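Local coordinates for Non-structural protein 2 (Human rotavirus C, PDB 2GU0) that probably takes part in replicating and packaging the viral genome as an octamer that binds single-stranded RNA, hydrolyses nucleoside triphosphates and builds viral factories with NSP5, at residues Y44-I47 with V51-P54; Q230-A235 with T277-A282. One frame throughout, in Å; residues are numbered along the deposited sequence.

Interaction 1 (Y44-I47 with V51-P54); sequences YDTI and VAPP
Y44 and A52 face each other as an antiparallel hydrogen-bonded pair, their CA atoms 5.0 Å apart, in a short beta hairpin made of strands 44-45 and 51-52. The bond from A52 N to Y44 O is nearly straight, 2.7 Å with 170° at the hydrogen, and lies in the carbonyl plane. Its partner from Y44 N to A52 O is longer, 3.2 Å, and more bent, with the donor well above the carbonyl plane. Y44 O also receives a CA-H...O contact from V51 CA, so two neighbouring donors of one strand converge on a single oxygen. D45 and V51 form the next, non-hydrogen-bonded pair, on the other face of the hairpin from Y44 and A52.

Side-chain contact between the strands is sparse. With CG anti to the backbone N (chi1 -180°), the Y44 ring leans away from strand 51-52, and A52 CB comes no nearer than the ring edge, close to the ring plane, 4.3 Å from Y44 CD2. T46 approaches the same methyl with its hydroxyl. Helix 24-32 backs this face: Y44 and A52 both touch M30, and T46 touches T29. At the far end of the ring, Y44 OH is hydrogen-bonded to Q160 of a second subunit, which places the hairpin at an interface of the octamer. From D45 on, the chain bends through an Asx turn, in which I47 N donates to D45 OD1 over 3.0 Å, from above the carboxylate plane.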
# COMPACT_ATOMS: atom_id res chain seq x y z
N TYR A 44 -9.10 -23.02 -35.70
CA TYR A 44 -8.19 -23.99 -35.11
C TYR A 44 -8.59 -24.53 -33.74
O TYR A 44 -8.84 -23.76 -32.80
CB TYR A 44 -6.81 -23.37 -34.99
CG TYR A 44 -5.80 -24.30 -34.39
CD1 TYR A 44 -5.37 -25.41 -35.10
CD2 TYR A 44 -5.26 -24.07 -33.12
CE1 TYR A 44 -4.44 -26.29 -34.57
CE2 TYR A 44 -4.32 -24.95 -32.58
CZ TYR A 44 -3.92 -26.05 -33.32
OH TYR A 44 -2.99 -26.93 -32.84
N ASP A 45 -8.63 -25.85 -33.61
CA ASP A 45 -8.99 -26.42 -32.33
C ASP A 45 -7.76 -26.62 -31.44
O ASP A 45 -6.87 -27.41 -31.73
CB ASP A 45 -9.75 -27.74 -32.50
CG ASP A 45 -10.20 -28.30 -31.18
OD1 ASP A 45 -10.32 -27.51 -30.22
OD2 ASP A 45 -10.45 -29.52 -31.09
N THR A 46 -7.76 -25.87 -30.36
CA THR A 46 -6.70 -25.84 -29.35
C THR A 46 -6.76 -27.01 -28.38
O THR A 46 -5.82 -27.26 -27.61
CB THR A 46 -6.82 -24.50 -28.60
OG1 THR A 46 -6.05 -23.51 -29.30
CG2 THR A 46 -6.35 -24.60 -27.20
N ILE A 47 -7.87 -27.75 -28.42
CA ILE A 47 -8.08 -28.88 -27.53
C ILE A 47 -8.20 -28.40 -26.09
O ILE A 47 -9.28 -28.46 -25.50
CB ILE A 47 -6.94 -29.91 -27.64
CG1 ILE A 47 -6.70 -30.25 -29.11
CG2 ILE A 47 -7.32 -31.17 -26.90
CD1 ILE A 47 -5.63 -31.29 -29.34
N VAL A 51 -11.70 -23.14 -29.31
CA VAL A 51 -11.41 -22.76 -30.68
C VAL A 51 -10.71 -21.43 -30.84
O VAL A 51 -11.19 -20.41 -30.34
CB VAL A 51 -12.72 -22.73 -31.50
CG1 VAL A 51 -12.45 -22.27 -32.92
CG2 VAL A 51 -13.35 -24.12 -31.48
N ALA A 52 -9.59 -21.45 -31.56
CA ALA A 52 -8.82 -20.25 -31.84
C ALA A 52 -9.17 -19.78 -33.25
O ALA A 52 -9.84 -20.47 -34.00
CB ALA A 52 -7.36 -20.56 -31.74
N PRO A 53 -8.72 -18.57 -33.62
CA PRO A 53 -9.02 -18.05 -34.96
C PRO A 53 -8.26 -18.76 -36.07
O PRO A 53 -7.21 -19.37 -35.83
CB PRO A 53 -8.60 -16.60 -34.86
CG PRO A 53 -8.72 -16.30 -33.41
CD PRO A 53 -8.15 -17.52 -32.77
N PRO A 54 -8.77 -18.70 -37.31
CA PRO A 54 -8.08 -19.35 -38.42
C PRO A 54 -6.65 -18.81 -38.48
O PRO A 54 -6.45 -17.59 -38.43
CB PRO A 54 -8.90 -18.92 -39.63
CG PRO A 54 -10.27 -18.85 -39.08
CD PRO A 54 -10.07 -18.16 -37.75

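Interaction 2 (Q230-A235 with T277-A282); sequences QLMSHA and TTFEVA
F279 reaches across to M232 and A235, carrying the whole contact between the start of helix 231-243 and the short helix 279-282. No hydrogen bond links the two segments, and the nearest CA atoms, those of A235 and F279, stay 8.7 Å apart, the gap being spanned by the aromatic side chain.

The apolar packing comes first. With chi1 at -171°, F279 CG stands opposite its own amide nitrogen, and the ring reaches out from its helix to the other segment. A235 CB lies in the ring plane, at the edge, 3.9 Å from F279 CE1, and A235 C comes to 3.7 Å from the same F279 CE1. On another part of the rim, M232 CE sits 3.6 Å from F279 CE2, again near the plane, and it is almost as close to CZ. The phenyl group thus meets the A235 backbone as well as one methyl from each of two residues a helical turn apart.

The second kind is a Met-aromatic contact. M232 SD stands 5.3 Å from the F279 ring centroid, 66° off the normal, an oblique approach. The bend at chi2 places the sulfur, and the one at chi3 turns the methyl to the ring.

The surroundings extend the packing: F279 also touches E236 and D239 farther along helix 231-243, W266 of helix 264-275 packs on A235, and M232 meets I307 of a third subunit. This is helix-to-helix packing through a single aromatic in the HIT-like C-terminal half of NSP2, with 230-235 inside the predicted RNA-binding region and A235 about 9 Å, side chain to side chain, from the predicted ATP-binding H218.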
# COMPACT_ATOMS: atom_id res chain seq x y z
N GLN A 230 -3.99 16.11 -42.32
CA GLN A 230 -4.43 14.73 -42.46
C GLN A 230 -5.47 14.65 -43.56
O GLN A 230 -5.78 13.59 -44.06
CB GLN A 230 -5.08 14.23 -41.17
CG GLN A 230 -4.16 14.19 -39.97
CD GLN A 230 -3.05 13.20 -40.14
OE1 GLN A 230 -3.28 12.03 -40.49
NE2 GLN A 230 -1.82 13.64 -39.88
N LEU A 231 -6.01 15.81 -43.90
CA LEU A 231 -7.03 15.91 -44.93
C LEU A 231 -6.67 15.08 -46.17
O LEU A 231 -7.53 14.39 -46.71
CB LEU A 231 -7.24 17.39 -45.28
CG LEU A 231 -8.55 17.79 -45.95
CD1 LEU A 231 -9.72 17.06 -45.31
CD2 LEU A 231 -8.73 19.29 -45.82
N MET A 232 -5.41 15.13 -46.61
CA MET A 232 -4.98 14.34 -47.77
C MET A 232 -5.26 12.86 -47.55
O MET A 232 -6.06 12.25 -48.26
CB MET A 232 -3.48 14.53 -48.03
CG MET A 232 -3.13 15.75 -48.87
SD MET A 232 -3.78 15.67 -50.55
CE MET A 232 -2.61 14.53 -51.26
N SER A 233 -4.59 12.28 -46.55
CA SER A 233 -4.74 10.87 -46.20
C SER A 233 -6.17 10.36 -46.33
O SER A 233 -6.42 9.38 -47.03
CB SER A 233 -4.27 10.65 -44.77
OG SER A 233 -2.94 11.12 -44.64
N HIS A 234 -7.09 11.00 -45.63
CA HIS A 234 -8.48 10.60 -45.68
C HIS A 234 -9.01 10.75 -47.09
O HIS A 234 -9.92 10.03 -47.51
CB HIS A 234 -9.30 11.48 -44.73
CG HIS A 234 -8.98 11.25 -43.29
ND1 HIS A 234 -9.55 10.23 -42.55
CD2 HIS A 234 -8.11 11.87 -42.45
CE1 HIS A 234 -9.06 10.24 -41.33
NE2 HIS A 234 -8.18 11.23 -41.24
N ALA A 235 -8.42 11.69 -47.83
CA ALA A 235 -8.83 11.93 -49.20
C ALA A 235 -8.36 10.77 -50.06
O ALA A 235 -9.09 10.32 -50.93
CB ALA A 235 -8.23 13.24 -49.70
N THR A 277 -12.45 12.21 -62.30
CA THR A 277 -11.15 12.89 -62.27
C THR A 277 -10.12 12.15 -61.43
O THR A 277 -10.44 11.59 -60.38
CB THR A 277 -11.27 14.34 -61.72
OG1 THR A 277 -12.15 15.11 -62.55
CG2 THR A 277 -9.90 15.01 -61.70
N THR A 278 -8.87 12.16 -61.89
CA THR A 278 -7.79 11.48 -61.18
C THR A 278 -7.38 12.26 -59.94
O THR A 278 -7.34 13.49 -59.95
CB THR A 278 -6.55 11.34 -62.07
OG1 THR A 278 -6.06 12.64 -62.42
CG2 THR A 278 -6.89 10.58 -63.33
N PHE A 279 -7.07 11.53 -58.87
CA PHE A 279 -6.66 12.13 -57.60
C PHE A 279 -5.60 13.21 -57.85
O PHE A 279 -5.62 14.27 -57.22
CB PHE A 279 -6.09 11.06 -56.66
CG PHE A 279 -5.83 11.54 -55.25
CD1 PHE A 279 -6.88 11.65 -54.34
CD2 PHE A 279 -4.54 11.88 -54.84
CE1 PHE A 279 -6.64 12.09 -53.04
CE2 PHE A 279 -4.30 12.32 -53.54
CZ PHE A 279 -5.35 12.43 -52.64
N GLU A 280 -4.69 12.93 -58.77
CA GLU A 280 -3.63 13.87 -59.11
C GLU A 280 -4.18 15.25 -59.47
O GLU A 280 -3.51 16.26 -59.29
CB GLU A 280 -2.82 13.32 -60.29
CG GLU A 280 -1.80 14.29 -60.89
CD GLU A 280 -0.62 14.56 -59.97
OE1 GLU A 280 0.06 13.59 -59.59
OE2 GLU A 280 -0.38 15.75 -59.63
N VAL A 281 -5.42 15.28 -59.97
CA VAL A 281 -6.05 16.53 -60.39
C VAL A 281 -7.04 17.11 -59.38
O VAL A 281 -7.20 18.33 -59.31
CB VAL A 281 -6.81 16.36 -61.73
CG1 VAL A 281 -7.34 17.70 -62.21
CG2 VAL A 281 -5.90 15.73 -62.77
N ALA A 282 -7.70 16.25 -58.62
CA ALA A 282 -8.69 16.69 -57.65
C ALA A 282 -8.11 17.02 -56.27
O ALA A 282 -8.65 17.85 -55.55
CB ALA A 282 -9.79 15.64 -57.53

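In the fold
From the N terminus, the chain passes helix 24-32 and then makes interaction 1, a local closure with just three residues between its segments. It continues through the helices of the N-terminal part and the antiparallel five-stranded sheet of the C-terminal one before interaction 2 opens at 230-235, shortly after strand 222-227. That contact closes a loop of 41 residues, which includes helix 264-275, and brings helix 279-282 back to helix 231-243. The two are in series, neither nested nor crossed. Their centres are 42 Å apart and their nearest atoms about 28 Å, so each ties up its own part of the fold, and different neighbouring subunits reach each.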